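Local structure of flavoredoxin (Methanosarcina acetivorans, 3BNK) at residues Met109-Val122 with Val134-Tyr146. The protein binds flavin mononucleotide and probably serves as an electron-transfer flavoprotein. Numbering follows the deposited sequence.
Sequences MIKECTLNLECRVV and VGEIIAAYSEEQY
Strands 115-126 and 130-142 form an antiparallel beta hairpin of the flavin reductase-like domain, and a classic beta bulge interrupts their ladder. At the bulge Glu118 stands opposite two residues, Ile138 and Ala139. Glu118 O takes a bond from Ile138 N at 3.0 Å and a weak one from Ala139 N. One face of the hairpin is apolar: Leu117 CD2 meets Ala140 CB, and Leu117 CB meets Ile137 CG2. Val11 of the second subunit packs on Leu117 and Ile137, and Ala140 to Ser142 pair antiparallel with a strand of that subunit, which extends the sheet into the neighbour. The other face carries Asn116, Glu118 and Tyr141. Met109 SD lies 4.5 Å from the Tyr141 ring centroid, oblique to the ring, a Met-aromatic contact. Past the ladder, Ser142 OG donates to Thr114 O at 2.7 Å, nearly straight along the carbonyl. Thr114 CB sits 3.7 Å from the Tyr146 ring centroid in a CH-pi contact, and Gln145 CG lies over the opposite face. With an alanine in place of Tyr146, Thr114 CB and CG2 would probably lose their aromatic cover and a gap would open beside them. Glu118 runs extended, its CG anti to the backbone N (chi1 -178°), and reaches the Tyr141 hydroxyl. Its OE2 accepts from Leu104 N, while Tyr141 OH donates to OE1 at 2.9 Å, on the syn side and 29° out of the carboxylate plane.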
# COMPACT_ATOMS: atom_id res chain seq x y z
N MET B 109 8.16 11.83 -15.28
CA MET B 109 8.88 11.14 -14.21
C MET B 109 9.99 12.02 -13.65
O MET B 109 10.46 12.95 -14.31
CB MET B 109 9.44 9.81 -14.70
CG MET B 109 8.37 8.77 -14.93
SD MET B 109 8.96 7.29 -15.77
CE MET B 109 9.21 7.92 -17.44
N ILE B 110 10.39 11.74 -12.41
CA ILE B 110 11.32 12.60 -11.67
C ILE B 110 12.73 12.00 -11.65
O ILE B 110 12.94 10.91 -11.09
CB ILE B 110 10.85 12.84 -10.22
CG1 ILE B 110 9.48 13.53 -10.20
CG2 ILE B 110 11.89 13.71 -9.45
CD1 ILE B 110 8.81 13.52 -8.84
N LYS B 111 13.68 12.71 -12.22
CA LYS B 111 15.05 12.20 -12.37
C LYS B 111 15.69 11.86 -11.03
O LYS B 111 16.41 10.87 -10.91
CB LYS B 111 15.92 13.20 -13.14
CG LYS B 111 15.68 13.17 -14.63
CD LYS B 111 16.34 14.34 -15.35
CE LYS B 111 16.13 14.25 -16.85
NZ LYS B 111 16.85 15.36 -17.56
N GLU B 112 15.41 12.69 -10.02
CA GLU B 112 16.06 12.58 -8.72
C GLU B 112 15.52 11.40 -7.87
O GLU B 112 16.22 10.88 -7.00
CB GLU B 112 15.97 13.92 -7.98
CG GLU B 112 16.58 15.11 -8.78
CD GLU B 112 15.55 16.02 -9.53
OE1 GLU B 112 14.69 15.53 -10.27
OE2 GLU B 112 15.64 17.26 -9.39
N CYS B 113 14.29 10.96 -8.16
CA CYS B 113 13.69 9.81 -7.48
C CYS B 113 14.44 8.49 -7.77
O CYS B 113 14.99 8.30 -8.85
CB CYS B 113 12.19 9.69 -7.80
SG CYS B 113 11.18 10.92 -6.90
N THR B 114 14.45 7.60 -6.79
CA THR B 114 15.27 6.40 -6.88
C THR B 114 14.70 5.33 -7.79
O THR B 114 15.42 4.43 -8.24
CB THR B 114 15.54 5.82 -5.48
OG1 THR B 114 14.35 5.22 -4.96
CG2 THR B 114 16.06 6.92 -4.54
N LEU B 115 13.39 5.42 -8.03
CA LEU B 115 12.64 4.44 -8.81
C LEU B 115 11.41 5.12 -9.40
O LEU B 115 10.69 5.85 -8.70
CB LEU B 115 12.23 3.24 -7.92
CG LEU B 115 11.32 2.13 -8.48
CD1 LEU B 115 12.01 1.22 -9.53
CD2 LEU B 115 10.77 1.29 -7.35
N ASN B 116 11.20 4.90 -10.69
CA ASN B 116 10.05 5.46 -11.42
C ASN B 116 9.28 4.38 -12.17
O ASN B 116 9.87 3.64 -12.97
CB ASN B 116 10.48 6.55 -12.42
CG ASN B 116 11.66 7.37 -11.94
OD1 ASN B 116 12.82 7.01 -12.18
ND2 ASN B 116 11.38 8.49 -11.27
N LEU B 117 7.99 4.28 -11.89
CA LEU B 117 7.11 3.33 -12.57
C LEU B 117 6.18 4.09 -13.52
O LEU B 117 5.38 4.90 -13.09
CB LEU B 117 6.30 2.50 -11.56
CG LEU B 117 7.05 1.87 -10.37
CD1 LEU B 117 6.12 1.05 -9.48
CD2 LEU B 117 8.30 1.03 -10.80
N GLU B 118 6.33 3.82 -14.81
CA GLU B 118 5.59 4.49 -15.87
C GLU B 118 4.36 3.64 -16.20
O GLU B 118 4.50 2.49 -16.60
CB GLU B 118 6.49 4.69 -17.09
CG GLU B 118 5.88 5.44 -18.27
CD GLU B 118 6.84 5.52 -19.47
OE1 GLU B 118 7.78 4.70 -19.57
OE2 GLU B 118 6.64 6.42 -20.32
N CYS B 119 3.16 4.19 -16.01
CA CYS B 119 1.96 3.37 -16.00
C CYS B 119 0.90 3.76 -17.01
O CYS B 119 0.62 4.95 -17.21
CB CYS B 119 1.34 3.30 -14.59
SG CYS B 119 2.53 2.82 -13.33
N ARG B 120 0.31 2.75 -17.64
CA ARG B 120 -0.77 2.97 -18.58
C ARG B 120 -2.11 2.66 -17.95
O ARG B 120 -2.33 1.55 -17.48
CB ARG B 120 -0.59 2.15 -19.85
CG ARG B 120 -1.32 2.78 -21.01
CD ARG B 120 -2.10 1.80 -21.81
NE ARG B 120 -1.27 0.91 -22.60
CZ ARG B 120 -1.26 -0.41 -22.45
NH1 ARG B 120 -2.04 -1.00 -21.54
NH2 ARG B 120 -0.47 -1.15 -23.22
N VAL B 121 -3.00 3.64 -17.92
CA VAL B 121 -4.31 3.44 -17.32
C VAL B 121 -5.03 2.30 -18.05
O VAL B 121 -5.13 2.31 -19.28
CB VAL B 121 -5.17 4.72 -17.30
CG1 VAL B 121 -6.57 4.42 -16.83
CG2 VAL B 121 -4.53 5.78 -16.40
N VAL B 122 -5.46 1.31 -17.26
CA VAL B 122 -6.22 0.15 -17.73
C VAL B 122 -7.71 0.35 -17.38
O VAL B 122 -8.59 0.16 -18.21
CB VAL B 122 -5.64 -1.17 -17.13
CG1 VAL B 122 -6.51 -2.38 -17.47
CG2 VAL B 122 -4.21 -1.42 -17.64
N VAL B 134 -6.30 2.27 -12.02
CA VAL B 134 -5.52 1.03 -12.17
C VAL B 134 -4.66 1.10 -13.45
O VAL B 134 -5.17 1.31 -14.56
CB VAL B 134 -6.41 -0.27 -12.11
CG1 VAL B 134 -5.56 -1.51 -12.19
CG2 VAL B 134 -7.23 -0.31 -10.83
N GLY B 135 -3.35 0.98 -13.27
CA GLY B 135 -2.42 1.13 -14.36
C GLY B 135 -1.49 -0.05 -14.50
O GLY B 135 -1.04 -0.61 -13.50
N GLU B 136 -1.21 -0.44 -15.74
CA GLU B 136 -0.19 -1.43 -16.02
C GLU B 136 1.17 -0.76 -15.97
O GLU B 136 1.35 0.32 -16.53
CB GLU B 136 -0.41 -2.08 -17.40
CG GLU B 136 0.51 -3.29 -17.67
CD GLU B 136 0.37 -3.88 -19.08
OE1 GLU B 136 -0.71 -3.75 -19.69
OE2 GLU B 136 1.35 -4.48 -19.56
N ILE B 137 2.11 -1.39 -15.29
CA ILE B 137 3.48 -0.88 -15.29
C ILE B 137 4.14 -1.31 -16.60
O ILE B 137 4.46 -2.49 -16.82
CB ILE B 137 4.30 -1.39 -14.07
CG1 ILE B 137 3.56 -1.08 -12.76
CG2 ILE B 137 5.71 -0.76 -14.05
CD1 ILE B 137 4.07 -1.92 -11.57
N ILE B 138 4.30 -0.34 -17.50
CA ILE B 138 4.79 -0.67 -18.82
C ILE B 138 6.30 -0.53 -18.88
O ILE B 138 6.96 -1.28 -19.60
CB ILE B 138 4.08 0.13 -19.94
CG1 ILE B 138 4.44 1.61 -19.87
CG2 ILE B 138 2.55 -0.12 -19.91
CD1 ILE B 138 5.59 2.01 -20.83
N ALA B 139 6.85 0.40 -18.10
CA ALA B 139 8.30 0.53 -17.96
C ALA B 139 8.65 0.95 -16.55
O ALA B 139 7.91 1.71 -15.91
CB ALA B 139 8.87 1.51 -19.00
N ALA B 140 9.77 0.42 -16.07
CA ALA B 140 10.33 0.77 -14.78
C ALA B 140 11.77 1.19 -14.93
O ALA B 140 12.54 0.56 -15.68
CB ALA B 140 10.21 -0.40 -13.81
N TYR B 141 12.13 2.26 -14.23
CA TYR B 141 13.46 2.87 -14.30
C TYR B 141 14.08 3.00 -12.91
O TYR B 141 13.44 3.43 -11.96
CB TYR B 141 13.38 4.27 -14.93
CG TYR B 141 12.65 4.33 -16.26
CD1 TYR B 141 11.26 4.43 -16.31
CD2 TYR B 141 13.36 4.29 -17.47
CE1 TYR B 141 10.58 4.48 -17.54
CE2 TYR B 141 12.69 4.36 -18.70
CZ TYR B 141 11.30 4.45 -18.72
OH TYR B 141 10.65 4.51 -19.93
N SER B 142 15.35 2.62 -12.82
CA SER B 142 16.16 3.01 -11.67
C SER B 142 17.57 3.37 -12.13
O SER B 142 17.78 3.77 -13.27
CB SER B 142 16.18 1.90 -10.61
OG SER B 142 16.75 2.37 -9.40
N GLU B 143 18.52 3.25 -11.21
CA GLU B 143 19.94 3.49 -11.50
C GLU B 143 20.73 2.36 -10.84
O GLU B 143 20.25 1.73 -9.89
CB GLU B 143 20.38 4.85 -10.96
CG GLU B 143 19.41 5.99 -11.27
CD GLU B 143 19.82 7.30 -10.68
OE1 GLU B 143 21.01 7.46 -10.32
OE2 GLU B 143 18.95 8.20 -10.59
N GLU B 144 21.94 2.11 -11.35
CA GLU B 144 22.76 1.00 -10.85
C GLU B 144 22.98 1.08 -9.33
O GLU B 144 22.96 0.04 -8.64
CB GLU B 144 24.10 0.92 -11.61
CG GLU B 144 24.97 -0.31 -11.31
CD GLU B 144 26.11 -0.03 -10.30
OE1 GLU B 144 27.29 -0.33 -10.63
OE2 GLU B 144 25.84 0.48 -9.19
N GLN B 145 23.14 2.30 -8.80
CA GLN B 145 23.43 2.53 -7.37
C GLN B 145 22.27 2.21 -6.43
O GLN B 145 22.40 2.32 -5.20
CB GLN B 145 23.90 3.97 -7.15
CG GLN B 145 22.86 5.02 -7.55
CD GLN B 145 22.96 6.29 -6.74
OE1 GLN B 145 22.60 7.37 -7.22
NE2 GLN B 145 23.42 6.18 -5.50
N TYR B 146 21.13 1.82 -6.99
CA TYR B 146 19.96 1.46 -6.20
C TYR B 146 19.64 -0.03 -6.32
O TYR B 146 18.68 -0.51 -5.74
CB TYR B 146 18.75 2.32 -6.61
CG TYR B 146 18.95 3.81 -6.39
CD1 TYR B 146 18.84 4.71 -7.46
CD2 TYR B 146 19.25 4.31 -5.13
CE1 TYR B 146 19.02 6.08 -7.26
CE2 TYR B 146 19.44 5.67 -4.92
CZ TYR B 146 19.33 6.55 -5.98
OH TYR B 146 19.52 7.90 -5.75